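Local coordinates for hypothetical protein HI1011 (Haemophilus influenzae, PDB 1YZY) that catalyses the ATP-dependent phosphorylation of 3-oxo-tetronate to 3-oxo-tetronate 4-phosphate, as a member of the four-carbon acid sugar kinase family, at residues C82-K90 with M139-M147. Sequence-based numbering, arbitrary orientation.
Sequences CSTFDSTAK and MKNHPITPM
Thr84 meets the bent side chain of Met139 obliquely, its CG2 lying 3.7 Å from Met139 CG, while Leu134 touches both. The Thr84 hydroxyl donates to the carboxylate two residues on: Thr84 OG1 lies 2.6 Å from Asp86 OD1, on the syn lone pair, which restrains that group's rotation. The Phe85 ring leads away to Leu152 and Leu155 of helix 152-159 and stands edge-to-face with Tyr81; the Phe85 carbonyl stays at the contact, with Phe85 O 3.3 Å from Met147 CE. Met147 bends at chi2 and chi3, which sets its methyl against the carbonyl oxygens of Thr84 and Phe85. Asp86 has CG anti to its carbonyl carbon (chi1 -59°), bringing the carboxylate against the Met139 methyl, Asp86 OD2 to Met139 CE 3.4 Å, with OD2 also above the rim of one face of the His142 ring; Pro143 CD packs on the opposite face. Asp86 CB packs across Thr145 OG1 at 3.6 Å. The ring is held by its edge, Thr145 N donating to His142 ND1 at 3.0 Å. Ser87 OG donates to Phe85 O at 2.7 Å and also bonds Gln159; Ser87 O touches both Thr145 CB and, at 3.5 Å, Met147 SD, each well off the C=O axis. A water bridges Ser87 O, weakly, to Pro146 O. Thr88 ends the contact, its methyl near that of Thr145. The arrangement is loop-to-loop packing within the sugar-binding N-terminal domain: the second half of a type I turn (Cys82 to Phe85) and the chain after it, as far as Thr88, lie against the loop leading to helix 152-159.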
loop_
_atom_site.group_PDB
_atom_site.type_symbol
_atom_site.label_atom_id
_atom_site.label_comp_id
_atom_site.label_asym_id
_atom_site.label_seq_id
_atom_site.Cartn_x
_atom_site.Cartn_y
_atom_site.Cartn_z
ATOM N N CYS A 82 -6.350 -4.805 8.227
ATOM C CA CYS A 82 -6.834 -5.651 7.143
ATOM C C CYS A 82 -8.361 -5.758 7.093
ATOM O O CYS A 82 -9.039 -5.642 8.125
ATOM C CB CYS A 82 -6.200 -7.041 7.233
ATOM S SG CYS A 82 -6.305 -8.051 5.726
ATOM N N SER A 83 -8.892 -5.972 5.889
ATOM C CA SER A 83 -10.335 -6.101 5.696
ATOM C C SER A 83 -10.914 -7.397 6.297
ATOM O O SER A 83 -12.136 -7.551 6.405
ATOM C CB SER A 83 -10.697 -5.959 4.211
ATOM O OG SER A 83 -10.179 -7.020 3.420
ATOM N N THR A 84 -10.039 -8.324 6.686
ATOM C CA THR A 84 -10.467 -9.578 7.310
ATOM C C THR A 84 -10.237 -9.522 8.825
ATOM O O THR A 84 -10.307 -10.536 9.525
ATOM C CB THR A 84 -9.799 -10.817 6.683
ATOM O OG1 THR A 84 -8.476 -10.493 6.244
ATOM C CG2 THR A 84 -10.596 -11.295 5.493
ATOM N N PHE A 85 -9.980 -8.308 9.313
ATOM C CA PHE A 85 -9.775 -8.027 10.731
ATOM C C PHE A 85 -8.632 -8.822 11.378
ATOM O O PHE A 85 -8.635 -9.032 12.589
ATOM C CB PHE A 85 -11.100 -8.259 11.488
ATOM C CG PHE A 85 -11.310 -7.334 12.654
ATOM C CD1 PHE A 85 -11.531 -5.975 12.451
ATOM C CD2 PHE A 85 -11.303 -7.820 13.959
ATOM C CE1 PHE A 85 -11.741 -5.117 13.529
ATOM C CE2 PHE A 85 -11.511 -6.959 15.048
ATOM C CZ PHE A 85 -11.730 -5.613 14.827
ATOM N N ASP A 86 -7.631 -9.190 10.578
ATOM C CA ASP A 86 -6.464 -9.969 11.038
ATOM C C ASP A 86 -5.943 -9.573 12.413
ATOM O O ASP A 86 -5.423 -8.469 12.589
ATOM C CB ASP A 86 -5.326 -9.881 10.019
ATOM C CG ASP A 86 -5.728 -10.399 8.661
ATOM O OD1 ASP A 86 -6.788 -9.967 8.172
ATOM O OD2 ASP A 86 -5.001 -11.238 8.084
ATOM N N SER A 87 -6.052 -10.506 13.358
ATOM C CA SER A 87 -5.632 -10.305 14.741
ATOM C C SER A 87 -5.895 -11.570 15.569
ATOM O O SER A 87 -6.236 -12.625 15.024
ATOM C CB SER A 87 -6.414 -9.128 15.345
ATOM O OG SER A 87 -7.820 -9.279 15.146
ATOM N N THR A 88 -5.657 -11.467 16.876
ATOM C CA THR A 88 -5.901 -12.545 17.842
ATOM C C THR A 88 -6.386 -11.861 19.123
ATOM O O THR A 88 -6.552 -10.638 19.149
ATOM C CB THR A 88 -4.631 -13.372 18.181
ATOM O OG1 THR A 88 -3.668 -12.541 18.837
ATOM C CG2 THR A 88 -4.022 -13.988 16.926
ATOM N N ALA A 89 -6.628 -12.633 20.181
ATOM C CA ALA A 89 -7.091 -12.046 21.437
ATOM C C ALA A 89 -6.118 -10.976 21.950
ATOM O O ALA A 89 -6.462 -10.155 22.804
ATOM C CB ALA A 89 -7.314 -13.124 22.467
ATOM N N LYS A 90 -4.880 -11.036 21.476
ATOM C CA LYS A 90 -3.870 -10.038 21.811
ATOM C C LYS A 90 -3.667 -9.223 20.559
ATOM O O LYS A 90 -2.870 -8.294 20.615
ATOM C CB LYS A 90 -2.524 -10.730 22.016
ATOM C CG LYS A 90 -2.449 -11.476 23.351
ATOM C CD LYS A 90 -1.491 -12.664 23.332
ATOM C CE LYS A 90 -2.110 -13.868 22.633
ATOM N NZ LYS A 90 -1.330 -15.117 22.868
ATOM N N MET A 139 -9.661 -17.742 5.905
ATOM C CA MET A 139 -9.160 -17.118 7.126
ATOM C C MET A 139 -9.276 -18.006 8.359
ATOM O O MET A 139 -8.522 -17.836 9.322
ATOM C CB MET A 139 -9.878 -15.795 7.394
ATOM C CG MET A 139 -9.467 -14.659 6.471
ATOM S SD MET A 139 -7.674 -14.344 6.406
ATOM C CE MET A 139 -7.353 -13.690 8.036
ATOM N N LYS A 140 -10.210 -18.950 8.336
ATOM C CA LYS A 140 -10.397 -19.832 9.477
ATOM C C LYS A 140 -9.113 -20.588 9.796
ATOM O O LYS A 140 -8.829 -20.868 10.958
ATOM C CB LYS A 140 -11.548 -20.811 9.241
ATOM C CG LYS A 140 -11.358 -21.753 8.065
ATOM C CD LYS A 140 -12.524 -22.732 7.957
ATOM C CE LYS A 140 -12.485 -23.511 6.649
ATOM N NZ LYS A 140 -13.613 -24.476 6.570
ATOM N N ASN A 141 -8.335 -20.888 8.761
ATOM C CA ASN A 141 -7.078 -21.611 8.917
ATOM C C ASN A 141 -5.900 -20.752 8.462
ATOM O O ASN A 141 -5.037 -21.227 7.730
ATOM C CB ASN A 141 -7.094 -22.912 8.103
ATOM C CG ASN A 141 -8.283 -23.812 8.432
ATOM O OD1 ASN A 141 -9.016 -24.228 7.537
ATOM N ND2 ASN A 141 -8.462 -24.138 9.706
ATOM N N HIS A 142 -5.892 -19.478 8.844
ATOM C CA HIS A 142 -4.796 -18.584 8.475
ATOM C C HIS A 142 -3.541 -19.000 9.261
ATOM O O HIS A 142 -3.626 -19.301 10.458
ATOM C CB HIS A 142 -5.165 -17.124 8.764
ATOM C CG HIS A 142 -4.211 -16.129 8.174
ATOM N ND1 HIS A 142 -3.239 -15.493 8.917
ATOM C CD2 HIS A 142 -4.080 -15.661 6.910
ATOM C CE1 HIS A 142 -2.552 -14.678 8.140
ATOM N NE2 HIS A 142 -3.040 -14.762 6.916
ATOM N N PRO A 143 -2.363 -19.010 8.591
ATOM C CA PRO A 143 -1.040 -19.374 9.118
ATOM C C PRO A 143 -0.524 -18.582 10.318
ATOM O O PRO A 143 0.310 -19.070 11.072
ATOM C CB PRO A 143 -0.131 -19.164 7.907
ATOM C CG PRO A 143 -1.007 -19.452 6.776
ATOM C CD PRO A 143 -2.262 -18.728 7.150
ATOM N N ILE A 144 -0.957 -17.334 10.444
ATOM C CA ILE A 144 -0.518 -16.485 11.542
ATOM C C ILE A 144 -1.682 -16.062 12.450
ATOM O O ILE A 144 -1.624 -16.240 13.670
ATOM C CB ILE A 144 0.201 -15.205 10.999
ATOM C CG1 ILE A 144 1.362 -15.592 10.079
ATOM C CG2 ILE A 144 0.717 -14.343 12.149
ATOM C CD1 ILE A 144 2.135 -14.399 9.548
ATOM N N THR A 145 -2.728 -15.496 11.844
ATOM C CA THR A 145 -3.910 -15.010 12.570
ATOM C C THR A 145 -5.233 -15.659 12.128
ATOM O O THR A 145 -6.059 -15.022 11.460
ATOM C CB THR A 145 -4.055 -13.469 12.427
ATOM O OG1 THR A 145 -4.091 -13.114 11.036
ATOM C CG2 THR A 145 -2.893 -12.751 13.100
ATOM N N PRO A 146 -5.443 -16.943 12.478
ATOM C CA PRO A 146 -6.684 -17.627 12.093
ATOM C C PRO A 146 -7.919 -16.976 12.729
ATOM O O PRO A 146 -7.888 -16.571 13.896
ATOM C CB PRO A 146 -6.451 -19.054 12.595
ATOM C CG PRO A 146 -5.540 -18.867 13.767
ATOM C CD PRO A 146 -4.564 -17.849 13.239
ATOM N N MET A 147 -8.991 -16.859 11.945
ATOM C CA MET A 147 -10.241 -16.243 12.397
ATOM C C MET A 147 -11.384 -17.263 12.428
ATOM O O MET A 147 -11.874 -17.697 11.387
ATOM C CB MET A 147 -10.608 -15.076 11.474
ATOM C CG MET A 147 -9.462 -14.105 11.169
ATOM S SD MET A 147 -8.734 -13.300 12.619
ATOM C CE MET A 147 -9.969 -12.068 13.021
HETATM O O HOH W 1 -9.199 -14.223 15.616
#